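Local structure of secreted protein (Kutzneria albida DSM 43870, 5M6Q) at residues Ala78-Ile83 against Leu122-Phe127; Trp186-Asn189 against Arg194-Val197. The protein probably acts as a microbial transglutaminase, transferring the gamma-glutamyl group of protein glutamines to amines and so cross-linking or labelling proteins. All blocks are in the same frame, centred on the assembly; numbering follows the deposited sequence.

In the fold
In contact 1 Asn81 of helix 70-84, and in contact 2 Asn189 at the end of the hairpin of strands 184-188 and 196-200, each give OD1 to a backbone N-H. They illustrate one principle: where regular strand pairing gives out, an asparagine side chain can supply the carbonyl. Both contacts reach the same antiparallel sheet, contact 1 through strand 122-131 and contact 2 through its hairpin, on opposite sides of the chain's centre. Their centres are 26 Å apart, their nearest atoms about 7 Å. Strand 174-179 lies between strands 122-131 and 184-188. Contact 2 adjoins a possible pocket, since the side chain of His187 is about 5 Å from a bound MES molecule, most likely a buffer component.

Contact 1 (Ala78-Ile83 against Leu122-Phe127); sequences AALNKI and LKASIF
Asn81 reaches Ala124 with the OD1 end of its side-chain amide, which overlaps the N and CB of Ala124. Its CG stands beside the backbone N and anti to the carbonyl carbon (chi1 -84°), which carries the amide off the flank of the helix toward the strand. OD1 of Asn81 accepts a hydrogen bond from N of Ala124 at 2.7 Å. The bond is nearly straight, 165° at the hydrogen, although the donor is tilted somewhat out of the carbonyl plane. The same OD1 rests 3.5 Å from CB of Ala124 and 3.6 Å from CA of Lys123. Alongside this polar link, CB of Leu80 meets CB of Ala124 at 4.0 Å, while the Leu80 side chain also touches Val219 and Phe221 of strand 214-223. Helix and strand run antiparallel here, their axes 7.3 Å apart, and the small methyl of Ala124 points toward the helix. Lys123 and Ser125 bond through their backbones to strand 214-223, and Ile126 pairs with Phe178; at Ala124 the helix meets the backbone instead, with Gln77, one turn before Asn81, bonding to the Ala124 carbonyl. Shortening Asn81 to an alanine would probably leave the Ala124 N-H without this acceptor and thin the packing against the Ala124 methyl. Side-chain amides of one helix thus satisfy both backbone polar groups of a buried strand residue.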
ATOM      1  N   ALA A  78      -5.164   2.203 -12.714  1.00 23.50           N
ATOM      2  CA  ALA A  78      -5.938   2.922 -13.731  1.00 27.25           C
ATOM      3  C   ALA A  78      -7.127   2.083 -14.200  1.00 22.83           C
ATOM      4  O   ALA A  78      -8.219   2.605 -14.392  1.00 26.49           O
ATOM      5  CB  ALA A  78      -5.067   3.312 -14.906  1.00 22.91           C
ATOM      6  N   ALA A  79      -6.924   0.784 -14.362  1.00 21.95           N
ATOM      7  CA  ALA A  79      -7.999  -0.081 -14.822  1.00 24.65           C
ATOM      8  C   ALA A  79      -9.152  -0.097 -13.804  1.00 24.47           C
ATOM      9  O   ALA A  79     -10.322   0.035 -14.172  1.00 25.35           O
ATOM     10  CB  ALA A  79      -7.475  -1.485 -15.080  1.00 20.72           C
ATOM     11  N   LEU A  80      -8.816  -0.251 -12.527  1.00 22.01           N
ATOM     12  CA  LEU A  80      -9.820  -0.279 -11.477  1.00 19.95           C
ATOM     13  C   LEU A  80     -10.537   1.056 -11.308  1.00 26.76           C
ATOM     14  O   LEU A  80     -11.756   1.083 -11.123  1.00 25.77           O
ATOM     15  CB  LEU A  80      -9.199  -0.688 -10.147  1.00 20.19           C
ATOM     16  CG  LEU A  80      -8.772  -2.144 -10.032  1.00 27.51           C
ATOM     17  CD1 LEU A  80      -7.987  -2.297  -8.749  1.00 24.80           C
ATOM     18  CD2 LEU A  80      -9.976  -3.085 -10.064  1.00 24.30           C
ATOM     19  N   ASN A  81      -9.790   2.157 -11.341  1.00 22.96           N
ATOM     20  CA  ASN A  81     -10.406   3.478 -11.258  1.00 27.26           C
ATOM     21  C   ASN A  81     -11.383   3.696 -12.416  1.00 29.21           C
ATOM     22  O   ASN A  81     -12.453   4.273 -12.238  1.00 28.61           O
ATOM     23  CB  ASN A  81      -9.343   4.585 -11.248  1.00 26.81           C
ATOM     24  CG  ASN A  81      -8.776   4.836  -9.862  1.00 28.54           C
ATOM     25  OD1 ASN A  81      -9.395   4.501  -8.847  1.00 23.62           O
ATOM     26  ND2 ASN A  81      -7.589   5.423  -9.812  1.00 26.57           N
ATOM     27  N   LYS A  82     -11.024   3.219 -13.597  1.00 26.95           N
ATOM     28  CA  LYS A  82     -11.903   3.340 -14.749  1.00 31.87           C
ATOM     29  C   LYS A  82     -13.239   2.603 -14.509  1.00 32.32           C
ATOM     30  O   LYS A  82     -14.310   3.130 -14.811  1.00 28.30           O
ATOM     31  CB  LYS A  82     -11.195   2.816 -15.996  1.00 28.62           C
ATOM     32  CG  LYS A  82     -11.934   3.031 -17.307  1.00 39.36           C
ATOM     33  CD  LYS A  82     -11.025   2.654 -18.480  1.00 49.05           C
ATOM     34  CE  LYS A  82     -11.655   2.957 -19.841  1.00 51.03           C
ATOM     35  NZ  LYS A  82     -12.631   1.911 -20.259  1.00 55.90           N
ATOM     36  N   ILE A  83     -13.183   1.410 -13.928  1.00 26.56           N
ATOM     37  CA  ILE A  83     -14.415   0.681 -13.626  1.00 30.11           C
ATOM     38  C   ILE A  83     -15.243   1.321 -12.498  1.00 30.30           C
ATOM     39  O   ILE A  83     -16.446   1.496 -12.660  1.00 31.51           O
ATOM     40  CB  ILE A  83     -14.129  -0.776 -13.293  1.00 29.19           C
ATOM     41  CG1 ILE A  83     -13.640  -1.508 -14.548  1.00 27.43           C
ATOM     42  CG2 ILE A  83     -15.397  -1.433 -12.723  1.00 28.34           C
ATOM     43  CD1 ILE A  83     -13.166  -2.923 -14.297  1.00 31.55           C
ATOM     44  N   LEU A 122     -15.114   5.239  -3.921  1.00 31.18           N
ATOM     45  CA  LEU A 122     -13.861   4.490  -3.878  1.00 26.84           C
ATOM     46  C   LEU A 122     -12.848   4.995  -4.877  1.00 28.67           C
ATOM     47  O   LEU A 122     -13.203   5.530  -5.929  1.00 30.57           O
ATOM     48  CB  LEU A 122     -14.112   2.998  -4.130  1.00 29.07           C
ATOM     49  CG  LEU A 122     -14.926   2.289  -3.047  1.00 29.93           C
ATOM     50  CD1 LEU A 122     -15.259   0.898  -3.502  1.00 28.85           C
ATOM     51  CD2 LEU A 122     -14.187   2.272  -1.689  1.00 24.49           C
ATOM     52  N   LYS A 123     -11.576   4.819  -4.540  1.00 30.46           N
ATOM     53  CA  LYS A 123     -10.505   5.033  -5.497  1.00 26.49           C
ATOM     54  C   LYS A 123      -9.428   3.980  -5.271  1.00 26.37           C
ATOM     55  O   LYS A 123      -9.142   3.605  -4.131  1.00 26.41           O
ATOM     56  CB  LYS A 123      -9.915   6.435  -5.362  1.00 26.83           C
ATOM     57  CG  LYS A 123      -9.430   6.736  -3.966  1.00 34.27           C
ATOM     58  CD  LYS A 123      -8.394   7.835  -3.943  1.00 41.30           C
ATOM     59  CE  LYS A 123      -8.180   8.345  -2.514  1.00 46.87           C
ATOM     60  NZ  LYS A 123      -7.050   9.321  -2.444  1.00 55.90           N
ATOM     61  N   ALA A 124      -8.840   3.500  -6.358  1.00 26.25           N
ATOM     62  CA  ALA A 124      -7.714   2.589  -6.263  1.00 26.22           C
ATOM     63  C   ALA A 124      -6.453   3.367  -5.884  1.00 25.21           C
ATOM     64  O   ALA A 124      -6.135   4.379  -6.499  1.00 26.77           O
ATOM     65  CB  ALA A 124      -7.525   1.849  -7.566  1.00 26.67           C
ATOM     66  N   SER A 125      -5.753   2.899  -4.856  1.00 23.88           N
ATOM     67  CA  SER A 125      -4.559   3.564  -4.361  1.00 22.27           C
ATOM     68  C   SER A 125      -3.417   2.570  -4.320  1.00 23.95           C
ATOM     69  O   SER A 125      -3.650   1.377  -4.416  1.00 25.07           O
ATOM     70  CB  SER A 125      -4.808   4.160  -2.981  1.00 24.42           C
ATOM     71  OG  SER A 125      -5.765   5.197  -3.072  1.00 30.06           O
ATOM     72  N   ILE A 126      -2.188   3.067  -4.210  1.00 22.30           N
ATOM     73  CA  ILE A 126      -0.997   2.218  -4.247  1.00 20.17           C
ATOM     74  C   ILE A 126      -0.190   2.408  -2.976  1.00 21.57           C
ATOM     75  O   ILE A 126      -0.068   3.520  -2.450  1.00 24.10           O
ATOM     76  CB  ILE A 126      -0.122   2.507  -5.484  1.00 19.21           C
ATOM     77  CG1 ILE A 126      -0.859   2.110  -6.759  1.00 23.53           C
ATOM     78  CG2 ILE A 126       1.253   1.788  -5.412  1.00 19.60           C
ATOM     79  CD1 ILE A 126      -0.081   2.415  -8.016  1.00 21.16           C
ATOM     80  N   PHE A 127       0.338   1.309  -2.467  1.00 22.42           N
ATOM     81  CA  PHE A 127       1.374   1.394  -1.462  1.00 20.07           C
ATOM     82  C   PHE A 127       2.371   0.305  -1.776  1.00 20.29           C
ATOM     83  O   PHE A 127       2.061  -0.626  -2.506  1.00 21.80           O
ATOM     84  CB  PHE A 127       0.798   1.265  -0.049  1.00 19.71           C
ATOM     85  CG  PHE A 127       0.087  -0.022   0.200  1.00 23.49           C
ATOM     86  CD1 PHE A 127       0.778  -1.136   0.651  1.00 24.65           C
ATOM     87  CD2 PHE A 127      -1.283  -0.119   0.009  1.00 28.93           C
ATOM     88  CE1 PHE A 127       0.116  -2.339   0.892  1.00 25.60           C
ATOM     89  CE2 PHE A 127      -1.947  -1.318   0.238  1.00 22.38           C
ATOM     90  CZ  PHE A 127      -1.244  -2.422   0.690  1.00 23.78           C
TER

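Contact 2 (Trp186-Asn189 against Arg194-Val197); sequences WHAN and RMVV
Asn189 reaches across to Arg194-Val197 with its whole amide. From CB the chain turns so that CG sits between the backbone N and the carbonyl carbon (chi1 55°), which swings the amide over the backbone of the facing segment. CG itself lies 3.5 Å from Val196 N. Beyond it, OD1 accepts the Val196 N-H at 2.8 Å; the bond is straight at the hydrogen (167°), but the donor stands above the carbonyl plane. OD1 also passes close to CA of Met195. ND2, the other tip, donates to Arg194 O at 3.2 Å with an angle of 168°, and here the geometry is flat: the donor lies in the plane of the Arg194 carbonyl, and that oxygen lies in the plane of the Asn189 amide. Two bonds therefore fix the rotation of the amide, while a third, from Asn189 N to Val196 O at 3.2 Å, ties down its backbone. The Asn189 side chain takes the place its own carbonyl would fill in a hydrogen-bonded antiparallel pair with Val196. One residue further in, Ala188 and Val197 form a non-hydrogen-bonded pair, their CA atoms 4.3 Å apart. CB of Ala188 touches CE of the extended Met195 at 3.7 Å, and CG1 of Val197 meets the indole edge of Trp186, in plane, at CE3 (3.7 Å). The CB of His187 leaves its strand away from Arg194-Val197; ND1 of this ring is hydrogen-bonded to Asp174 OD2 and NE2 to Ser200 OG. The hairpin is flanked by strand 174-179 beside 184-188 and by strand 13-17 beside 196-200, while Met195 packs on Val18 and Val197 on Tyr21, both of helix 18-28.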
ATOM      1  N   TRP A 186       5.415   7.644   1.539  1.00 21.10           N
ATOM      2  CA  TRP A 186       5.266   8.004   2.944  1.00 19.07           C
ATOM      3  C   TRP A 186       5.342   6.786   3.831  1.00 21.38           C
ATOM      4  O   TRP A 186       4.571   5.842   3.675  1.00 20.04           O
ATOM      5  CB  TRP A 186       3.943   8.735   3.150  1.00 20.01           C
ATOM      6  CG  TRP A 186       3.944  10.069   2.484  1.00 24.81           C
ATOM      7  CD1 TRP A 186       3.769  10.319   1.156  1.00 27.39           C
ATOM      8  CD2 TRP A 186       4.166  11.345   3.109  1.00 24.63           C
ATOM      9  NE1 TRP A 186       3.854  11.678   0.917  1.00 25.58           N
ATOM     10  CE2 TRP A 186       4.096  12.326   2.097  1.00 23.85           C
ATOM     11  CE3 TRP A 186       4.428  11.747   4.423  1.00 18.68           C
ATOM     12  CZ2 TRP A 186       4.262  13.688   2.359  1.00 22.43           C
ATOM     13  CZ3 TRP A 186       4.586  13.101   4.681  1.00 21.36           C
ATOM     14  CH2 TRP A 186       4.499  14.054   3.658  1.00 22.84           C
ATOM     15  N   HIS A 187       6.290   6.797   4.755  1.00 21.89           N
ATOM     16  CA  HIS A 187       6.436   5.678   5.654  1.00 18.89           C
ATOM     17  C   HIS A 187       6.847   6.207   7.019  1.00 19.63           C
ATOM     18  O   HIS A 187       6.635   7.376   7.315  1.00 20.81           O
ATOM     19  CB  HIS A 187       7.433   4.626   5.106  1.00 19.93           C
ATOM     20  CG  HIS A 187       8.770   5.167   4.690  1.00 18.14           C
ATOM     21  ND1 HIS A 187       9.953   4.559   5.051  1.00 24.70           N
ATOM     22  CD2 HIS A 187       9.114   6.208   3.896  1.00 23.66           C
ATOM     23  CE1 HIS A 187      10.968   5.220   4.527  1.00 26.29           C
ATOM     24  NE2 HIS A 187      10.487   6.222   3.818  1.00 21.78           N
ATOM     25  N   ALA A 188       7.380   5.344   7.868  1.00 20.53           N
ATOM     26  CA  ALA A 188       7.726   5.749   9.232  1.00 24.50           C
ATOM     27  C   ALA A 188       8.751   4.772   9.786  1.00 21.04           C
ATOM     28  O   ALA A 188       9.040   3.751   9.156  1.00 26.88           O
ATOM     29  CB  ALA A 188       6.471   5.820  10.140  1.00 18.33           C
ATOM     30  N   ASN A 189       9.320   5.083  10.946  1.00 27.29           N
ATOM     31  CA  ASN A 189      10.367   4.226  11.490  1.00 25.32           C
ATOM     32  C   ASN A 189       9.789   3.046  12.270  1.00 27.01           C
ATOM     33  O   ASN A 189      10.181   1.908  12.042  1.00 26.29           O
ATOM     34  CB  ASN A 189      11.348   5.028  12.356  1.00 26.19           C
ATOM     35  CG  ASN A 189      10.677   5.808  13.476  1.00 27.08           C
ATOM     36  OD1 ASN A 189       9.451   5.969  13.528  1.00 26.22           O
ATOM     37  ND2 ASN A 189      11.496   6.310  14.386  1.00 28.58           N
ATOM     38  N   ARG A 194       8.092   7.826  19.914  1.00 29.80           N
ATOM     39  CA  ARG A 194       9.208   8.263  19.061  1.00 28.48           C
ATOM     40  C   ARG A 194       9.074   7.839  17.599  1.00 28.53           C
ATOM     41  O   ARG A 194      10.060   7.662  16.891  1.00 24.48           O
ATOM     42  CB  ARG A 194      10.529   7.772  19.632  1.00 27.55           C
ATOM     43  CG  ARG A 194      10.849   8.463  20.955  1.00 29.99           C
ATOM     44  CD  ARG A 194      11.963   7.773  21.643  1.00 25.97           C
ATOM     45  NE  ARG A 194      12.282   8.414  22.908  1.00 28.56           N
ATOM     46  CZ  ARG A 194      13.287   8.029  23.683  1.00 28.18           C
ATOM     47  NH1 ARG A 194      14.064   7.026  23.301  1.00 28.89           N
ATOM     48  NH2 ARG A 194      13.525   8.651  24.825  1.00 25.89           N
ATOM     49  N   MET A 195       7.839   7.677  17.161  1.00 28.07           N
ATOM     50  CA  MET A 195       7.564   7.487  15.750  1.00 29.03           C
ATOM     51  C   MET A 195       7.937   8.752  14.986  1.00 27.05           C
ATOM     52  O   MET A 195       7.685   9.855  15.458  1.00 25.73           O
ATOM     53  CB  MET A 195       6.097   7.146  15.541  1.00 24.08           C
ATOM     54  CG  MET A 195       5.649   7.150  14.089  1.00 25.00           C
ATOM     55  SD  MET A 195       3.948   6.546  13.978  1.00 24.26           S
ATOM     56  CE  MET A 195       3.567   6.877  12.237  1.00 19.27           C
ATOM     57  N   VAL A 196       8.567   8.574  13.827  1.00 24.06           N
ATOM     58  CA  VAL A 196       8.859   9.663  12.903  1.00 22.07           C
ATOM     59  C   VAL A 196       8.303   9.266  11.555  1.00 20.58           C
ATOM     60  O   VAL A 196       8.525   8.141  11.126  1.00 20.80           O
ATOM     61  CB  VAL A 196      10.379   9.943  12.786  1.00 23.90           C
ATOM     62  CG1 VAL A 196      10.637  11.066  11.787  1.00 21.82           C
ATOM     63  CG2 VAL A 196      10.975  10.250  14.154  1.00 28.50           C
ATOM     64  N   VAL A 197       7.608  10.188  10.887  1.00 20.36           N
ATOM     65  CA  VAL A 197       7.103   9.964   9.535  1.00 19.73           C
ATOM     66  C   VAL A 197       8.139  10.375   8.496  1.00 22.38           C
ATOM     67  O   VAL A 197       8.842  11.384   8.660  1.00 22.94           O
ATOM     68  CB  VAL A 197       5.753  10.694   9.345  1.00 23.61           C
ATOM     69  CG1 VAL A 197       5.380  10.853   7.870  1.00 19.21           C
ATOM     70  CG2 VAL A 197       4.675   9.922  10.065  1.00 22.53           C
TER